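Local structure of glucokinase (Thermus thermophilus, 3VOV) at residues P238-L243 / P274-R279; A110-E115 / G139-G144. The protein catalyses the phosphorylation of hexoses such as glucose, as a zinc-containing hexokinase of the ROK sugar kinase family. All coordinates share one frame; numbering follows the deposited sequence.

Contact 1: P238-L243 / P274-R279; sequences PGVVVL and PLRRAR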
ATOM      1  N   PRO B 238      20.629   2.659  15.680  1.00 19.92           N
ATOM      2  CA  PRO B 238      21.813   1.864  15.978  1.00 19.77           C
ATOM      3  C   PRO B 238      23.072   2.570  15.480  1.00 20.05           C
ATOM      4  O   PRO B 238      22.989   3.403  14.579  1.00 21.00           O
ATOM      5  CB  PRO B 238      21.571   0.599  15.148  1.00 19.37           C
ATOM      6  CG  PRO B 238      20.828   1.118  13.925  1.00 20.31           C
ATOM      7  CD  PRO B 238      19.892   2.142  14.503  1.00 19.60           C
ATOM      8  N   GLY B 239      24.226   2.244  16.044  1.00 20.07           N
ATOM      9  CA  GLY B 239      25.498   2.806  15.574  1.00 20.00           C
ATOM     10  C   GLY B 239      25.651   2.569  14.072  1.00 21.16           C
ATOM     11  O   GLY B 239      25.917   3.493  13.307  1.00 20.16           O
ATOM     12  N   VAL B 240      25.419   1.325  13.662  1.00 21.02           N
ATOM     13  CA  VAL B 240      25.649   0.850  12.297  1.00 20.82           C
ATOM     14  C   VAL B 240      24.549  -0.163  11.993  1.00 20.65           C
ATOM     15  O   VAL B 240      24.058  -0.870  12.895  1.00 19.76           O
ATOM     16  CB  VAL B 240      27.087   0.188  12.193  1.00 22.08           C
ATOM     17  CG1 VAL B 240      27.236  -0.760  11.042  1.00 23.02           C
ATOM     18  CG2 VAL B 240      28.182   1.296  12.087  1.00 20.96           C
ATOM     19  N   VAL B 241      24.193  -0.242  10.717  1.00 19.37           N
ATOM     20  CA  VAL B 241      23.333  -1.300  10.205  1.00 18.71           C
ATOM     21  C   VAL B 241      24.183  -2.283   9.401  1.00 18.70           C
ATOM     22  O   VAL B 241      24.957  -1.877   8.500  1.00 19.28           O
ATOM     23  CB  VAL B 241      22.210  -0.706   9.342  1.00 19.36           C
ATOM     24  CG1 VAL B 241      21.366  -1.822   8.715  1.00 19.88           C
ATOM     25  CG2 VAL B 241      21.359   0.238  10.201  1.00 15.52           C
ATOM     26  N   VAL B 242      24.046  -3.572   9.693  1.00 18.56           N
ATOM     27  CA  VAL B 242      24.829  -4.593   8.971  1.00 18.23           C
ATOM     28  C   VAL B 242      23.882  -5.483   8.173  1.00 18.85           C
ATOM     29  O   VAL B 242      22.873  -5.950   8.720  1.00 18.88           O
ATOM     30  CB  VAL B 242      25.655  -5.483   9.960  1.00 18.51           C
ATOM     31  CG1 VAL B 242      26.530  -6.546   9.195  1.00 18.84           C
ATOM     32  CG2 VAL B 242      26.545  -4.631  10.853  1.00 15.50           C
ATOM     33  N   LEU B 243      24.192  -5.697   6.892  1.00 18.75           N
ATOM     34  CA  LEU B 243      23.372  -6.560   6.045  1.00 19.07           C
ATOM     35  C   LEU B 243      24.179  -7.755   5.558  1.00 19.28           C
ATOM     36  O   LEU B 243      25.237  -7.604   4.927  1.00 19.02           O
ATOM     37  CB  LEU B 243      22.808  -5.780   4.834  1.00 17.60           C
ATOM     38  CG  LEU B 243      21.931  -6.526   3.817  1.00 18.19           C
ATOM     39  CD1 LEU B 243      20.650  -7.024   4.471  1.00 16.65           C
ATOM     40  CD2 LEU B 243      21.579  -5.613   2.622  1.00 18.11           C
ATOM     41  N   PRO B 274      25.630   4.352   9.013  1.00 20.82           N
ATOM     42  CA  PRO B 274      26.272   3.611   7.922  1.00 21.35           C
ATOM     43  C   PRO B 274      25.624   2.244   7.739  1.00 21.44           C
ATOM     44  O   PRO B 274      25.327   1.565   8.726  1.00 20.94           O
ATOM     45  CB  PRO B 274      27.708   3.414   8.422  1.00 20.77           C
ATOM     46  CG  PRO B 274      27.930   4.515   9.411  1.00 21.55           C
ATOM     47  CD  PRO B 274      26.599   4.775  10.051  1.00 22.19           C
ATOM     48  N   LEU B 275      25.412   1.855   6.483  1.00 21.87           N
ATOM     49  CA  LEU B 275      24.937   0.497   6.163  1.00 21.74           C
ATOM     50  C   LEU B 275      26.098  -0.276   5.568  1.00 21.55           C
ATOM     51  O   LEU B 275      26.698   0.176   4.562  1.00 20.42           O
ATOM     52  CB  LEU B 275      23.712   0.562   5.206  1.00 21.27           C
ATOM     53  CG  LEU B 275      23.058  -0.706   4.559  1.00 25.71           C
ATOM     54  CD1 LEU B 275      22.914  -1.878   5.463  1.00 30.88           C
ATOM     55  CD2 LEU B 275      21.662  -0.409   3.990  1.00 21.76           C
ATOM     56  N   ARG B 276      26.444  -1.420   6.184  1.00 19.96           N
ATOM     57  CA  ARG B 276      27.681  -2.154   5.835  1.00 20.96           C
ATOM     58  C   ARG B 276      27.395  -3.611   5.522  1.00 20.68           C
ATOM     59  O   ARG B 276      26.516  -4.217   6.148  1.00 20.29           O
ATOM     60  CB  ARG B 276      28.722  -2.110   6.996  1.00 20.63           C
ATOM     61  CG  ARG B 276      29.237  -0.719   7.278  1.00 22.78           C
ATOM     62  CD  ARG B 276      30.390  -0.728   8.305  1.00 24.47           C
ATOM     63  NE  ARG B 276      30.708   0.629   8.776  1.00 20.86           N
ATOM     64  CZ  ARG B 276      31.210   0.917   9.971  1.00 25.76           C
ATOM     65  NH1 ARG B 276      31.517   2.184  10.265  1.00 20.83           N
ATOM     66  NH2 ARG B 276      31.402  -0.038  10.881  1.00 20.68           N
ATOM     67  N   ARG B 277      28.136  -4.175   4.577  1.00 20.74           N
ATOM     68  CA  ARG B 277      28.034  -5.605   4.259  1.00 22.14           C
ATOM     69  C   ARG B 277      28.576  -6.420   5.428  1.00 21.60           C
ATOM     70  O   ARG B 277      29.673  -6.115   5.926  1.00 21.06           O
ATOM     71  CB  ARG B 277      28.960  -5.926   3.092  1.00 22.96           C
ATOM     72  CG  ARG B 277      28.387  -5.642   1.769  1.00 30.53           C
ATOM     73  CD  ARG B 277      29.275  -6.143   0.623  1.00 34.30           C
ATOM     74  NE  ARG B 277      28.573  -5.895  -0.639  1.00 38.88           N
ATOM     75  CZ  ARG B 277      28.101  -6.859  -1.427  1.00 38.89           C
ATOM     76  NH1 ARG B 277      28.300  -8.146  -1.111  1.00 36.40           N
ATOM     77  NH2 ARG B 277      27.453  -6.532  -2.541  1.00 39.18           N
ATOM     78  N   ALA B 278      27.865  -7.467   5.829  1.00 21.34           N
ATOM     79  CA  ALA B 278      28.406  -8.408   6.844  1.00 22.52           C
ATOM     80  C   ALA B 278      29.772  -8.930   6.393  1.00 23.57           C
ATOM     81  O   ALA B 278      29.930  -9.243   5.219  1.00 23.65           O
ATOM     82  CB  ALA B 278      27.443  -9.570   7.090  1.00 22.48           C
ATOM     83  N   ARG B 279      30.717  -9.034   7.334  1.00 24.33           N
ATOM     84  CA  ARG B 279      32.088  -9.446   7.016  1.00 25.30           C
ATOM     85  C   ARG B 279      32.428 -10.892   7.301  1.00 25.60           C
ATOM     86  O   ARG B 279      33.430 -11.396   6.754  1.00 24.12           O
ATOM     87  CB  ARG B 279      33.103  -8.560   7.714  1.00 25.47           C
ATOM     88  CG  ARG B 279      33.302  -7.229   6.980  1.00 30.37           C
ATOM     89  CD  ARG B 279      34.064  -6.230   7.819  1.00 37.91           C
ATOM     90  NE  ARG B 279      33.674  -4.874   7.435  1.00 43.18           N
ATOM     91  CZ  ARG B 279      34.064  -3.755   8.043  1.00 46.53           C
ATOM     92  NH1 ARG B 279      34.891  -3.792   9.103  1.00 47.09           N
ATOM     93  NH2 ARG B 279      33.615  -2.587   7.579  1.00 46.12           N
TER
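Four backbone hydrogen bonds join P238-L243 to P274-R279 as parallel strands. V241 N gives its hydrogen to P274 O at 2.9 Å, and V241 O takes the N-H of R276. L243 repeats the pattern: its N reaches R276 O, and its O accepts from A278 N at 2.8 Å. The first three bonds run nearly along the C=O axis. The fourth is bent at the acceptor (130°), because A278 N sits above the carbonyl plane of L243 where strand 275-277 has ended. CA-H...O contacts fill in between, as from L275 CA to V241 O (3.3 Å). The strands, joined through helix 253-265, form a beta-alpha-beta crossover; 275-277 is outermost within this chain.

On one face V241 CG1 meets L275 CD1 at 3.6 Å, and L243 CB touches the same methyl. Helices 212-236 and 253-265 pack on this side. On the other face V242 CG1 lies 3.8 Å from A278 CB. The R276 side chain is extended from CG to NE and crosses V240 at about a right angle. V240 CG2 rests over one guanidinium face, 3.7 Å from R276 NH2, which is hydrogen-bonded to A120 O. An alanine at V240 would probably lose this methyl cover and leave the guanidinium less firmly placed. Backbone hydrogen bonds thus set the register of strand 275-277 on strand 240-244, while apolar side chains pack on both faces.

Contact 2: A110-E115 / G139-G144; sequences AAALAE and GVVLGG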
ATOM      1  N   ALA B 110      22.770 -14.659  16.924  1.00 15.98           N
ATOM      2  CA  ALA B 110      24.187 -15.035  17.001  1.00 17.08           C
ATOM      3  C   ALA B 110      25.098 -14.386  15.903  1.00 17.28           C
ATOM      4  O   ALA B 110      26.169 -13.824  16.220  1.00 17.33           O
ATOM      5  CB  ALA B 110      24.302 -16.570  17.005  1.00 16.51           C
ATOM      6  N   ALA B 111      24.681 -14.451  14.632  1.00 17.26           N
ATOM      7  CA  ALA B 111      25.418 -13.756  13.591  1.00 17.95           C
ATOM      8  C   ALA B 111      25.482 -12.261  13.884  1.00 18.40           C
ATOM      9  O   ALA B 111      26.528 -11.630  13.703  1.00 18.34           O
ATOM     10  CB  ALA B 111      24.844 -14.040  12.154  1.00 16.67           C
ATOM     11  N   ALA B 112      24.374 -11.677  14.346  1.00 18.22           N
ATOM     12  CA  ALA B 112      24.371 -10.254  14.671  1.00 17.69           C
ATOM     13  C   ALA B 112      25.413  -9.903  15.777  1.00 17.42           C
ATOM     14  O   ALA B 112      26.140  -8.898  15.674  1.00 17.67           O
ATOM     15  CB  ALA B 112      22.940  -9.817  15.141  1.00 17.35           C
ATOM     16  N   LEU B 113      25.450 -10.700  16.851  1.00 16.98           N
ATOM     17  CA  LEU B 113      26.446 -10.521  17.936  1.00 17.60           C
ATOM     18  C   LEU B 113      27.883 -10.596  17.405  1.00 17.37           C
ATOM     19  O   LEU B 113      28.740  -9.802  17.766  1.00 18.24           O
ATOM     20  CB  LEU B 113      26.208 -11.569  19.056  1.00 16.21           C
ATOM     21  CG  LEU B 113      26.922 -11.519  20.414  1.00 16.54           C
ATOM     22  CD1 LEU B 113      26.608 -10.187  21.134  1.00 12.61           C
ATOM     23  CD2 LEU B 113      26.561 -12.748  21.311  1.00 13.00           C
ATOM     24  N   ALA B 114      28.129 -11.553  16.514  1.00 17.85           N
ATOM     25  CA  ALA B 114      29.407 -11.768  15.957  1.00 17.36           C
ATOM     26  C   ALA B 114      29.811 -10.581  15.079  1.00 18.23           C
ATOM     27  O   ALA B 114      30.899 -10.045  15.232  1.00 17.92           O
ATOM     28  CB  ALA B 114      29.449 -13.116  15.166  1.00 17.41           C
ATOM     29  N   GLU B 115      28.942 -10.146  14.184  1.00 17.77           N
ATOM     30  CA  GLU B 115      29.271  -8.960  13.362  1.00 17.65           C
ATOM     31  C   GLU B 115      29.493  -7.728  14.218  1.00 18.27           C
ATOM     32  O   GLU B 115      30.322  -6.847  13.888  1.00 19.08           O
ATOM     33  CB  GLU B 115      28.185  -8.689  12.308  1.00 16.22           C
ATOM     34  CG  GLU B 115      28.110  -9.773  11.254  1.00 17.45           C
ATOM     35  CD  GLU B 115      29.214  -9.728  10.229  1.00 20.34           C
ATOM     36  OE1 GLU B 115      29.918  -8.684  10.104  1.00 19.53           O
ATOM     37  OE2 GLU B 115      29.335 -10.762   9.504  1.00 23.21           O
ATOM     38  N   GLY B 139      18.956  -9.387  14.021  1.00 18.81           N
ATOM     39  CA  GLY B 139      19.279  -9.331  15.433  1.00 17.33           C
ATOM     40  C   GLY B 139      19.575  -7.912  15.799  1.00 17.90           C
ATOM     41  O   GLY B 139      20.029  -7.135  14.942  1.00 18.30           O
ATOM     42  N   VAL B 140      19.255  -7.557  17.050  1.00 17.17           N
ATOM     43  CA  VAL B 140      19.548  -6.258  17.601  1.00 17.98           C
ATOM     44  C   VAL B 140      20.518  -6.406  18.777  1.00 18.39           C
ATOM     45  O   VAL B 140      20.267  -7.186  19.708  1.00 17.36           O
ATOM     46  CB  VAL B 140      18.267  -5.555  18.092  1.00 19.57           C
ATOM     47  CG1 VAL B 140      18.612  -4.092  18.440  1.00 20.80           C
ATOM     48  CG2 VAL B 140      17.198  -5.570  16.976  1.00 16.45           C
ATOM     49  N   VAL B 141      21.608  -5.646  18.712  1.00 17.52           N
ATOM     50  CA  VAL B 141      22.687  -5.667  19.722  1.00 18.28           C
ATOM     51  C   VAL B 141      22.750  -4.278  20.342  1.00 19.11           C
ATOM     52  O   VAL B 141      22.989  -3.284  19.655  1.00 19.23           O
ATOM     53  CB  VAL B 141      24.050  -6.043  19.101  1.00 17.93           C
ATOM     54  CG1 VAL B 141      25.180  -6.092  20.166  1.00 18.06           C
ATOM     55  CG2 VAL B 141      23.925  -7.461  18.400  1.00 17.46           C
ATOM     56  N   LEU B 142      22.441  -4.221  21.620  1.00 19.52           N
ATOM     57  CA  LEU B 142      22.541  -2.991  22.373  1.00 21.62           C
ATOM     58  C   LEU B 142      23.399  -3.143  23.643  1.00 22.56           C
ATOM     59  O   LEU B 142      23.329  -4.205  24.256  1.00 21.33           O
ATOM     60  CB  LEU B 142      21.109  -2.636  22.882  1.00 23.11           C
ATOM     61  CG  LEU B 142      19.893  -2.712  21.926  1.00 23.08           C
ATOM     62  CD1 LEU B 142      18.542  -2.545  22.625  1.00 23.46           C
ATOM     63  CD2 LEU B 142      20.015  -1.691  20.812  1.00 21.65           C
ATOM     64  N   GLY B 143      24.181  -2.117  24.067  1.00 23.88           N
ATOM     65  CA  GLY B 143      25.756  -2.234  24.171  1.00 24.77           C
ATOM     66  C   GLY B 143      26.101  -3.730  24.334  1.00 24.68           C
ATOM     67  O   GLY B 143      26.477  -4.181  25.422  1.00 24.84           O
ATOM     68  N   GLY B 144      26.178  -4.422  23.197  1.00 23.91           N
ATOM     69  CA  GLY B 144      27.337  -5.361  23.056  1.00 22.40           C
ATOM     70  C   GLY B 144      26.582  -6.682  23.387  1.00 22.26           C
ATOM     71  O   GLY B 144      27.178  -7.730  23.359  1.00 21.33           O
TER
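This is a buried, apolar helix-on-sheet contact. Helix 107-118 lies across one face of the mixed sheet that holds strand 136-142. The segment axes approach to 7.3 Å and cross at -42°. The residues that meet are small or aliphatic, and the touch is made through methyl groups.

A112 points its CB toward the strand, 3.7 Å from G139 CA. G139 has no side chain, and this is what lets the helix come so close. A CB on that residue would clash with A112 CB. Two residues further along the strand, V141 also points toward the helix. Its CG2, anti to the carbonyl carbon, fits against the peptide that follows A112, 3.8 Å from A112 O and 3.9 Å from L113 N.

Strand 136-142 is antiparallel to strand 127-132 in the 3-2-1-4-5 sheet order of the actin-like ATPase fold, the clan of the ROK family. Y129 on that neighbouring strand also touches A112, so the helix spans both strands.

L113 carries the contact past the strand end. Its CG is anti to the backbone N (chi1 -170°), which swings CD1 to 3.4 Å from G144 O. The same carbonyl oxygen accepts a hydrogen bond from H117 NE2, one helical turn beyond L113. G144 has a positive phi (101°), which glycine adopts easily, and the turn it makes brings its O round to L113. L113 also packs on L291 and T292 of helix 284-299.

Both segments of contact 2 come before those of contact 1 in the chain, and the centres lie about 11 Å apart. Both use the same mixed sheet of the actin-like fold. Contact 1 forms its edge at strand 275-277, and contact 2 lays helix 107-118 on strand 136-142. Strand 127-132 lies between strands 240-244 and 136-142 and links the two. The contacts also meet directly through E115. Its OE1 probably accepts a hydrogen bond from R279 N at 2.9 Å, and its OE2 packs on A278 CB. The helix thus ties the chain that leaves the edge strand back to the sheet.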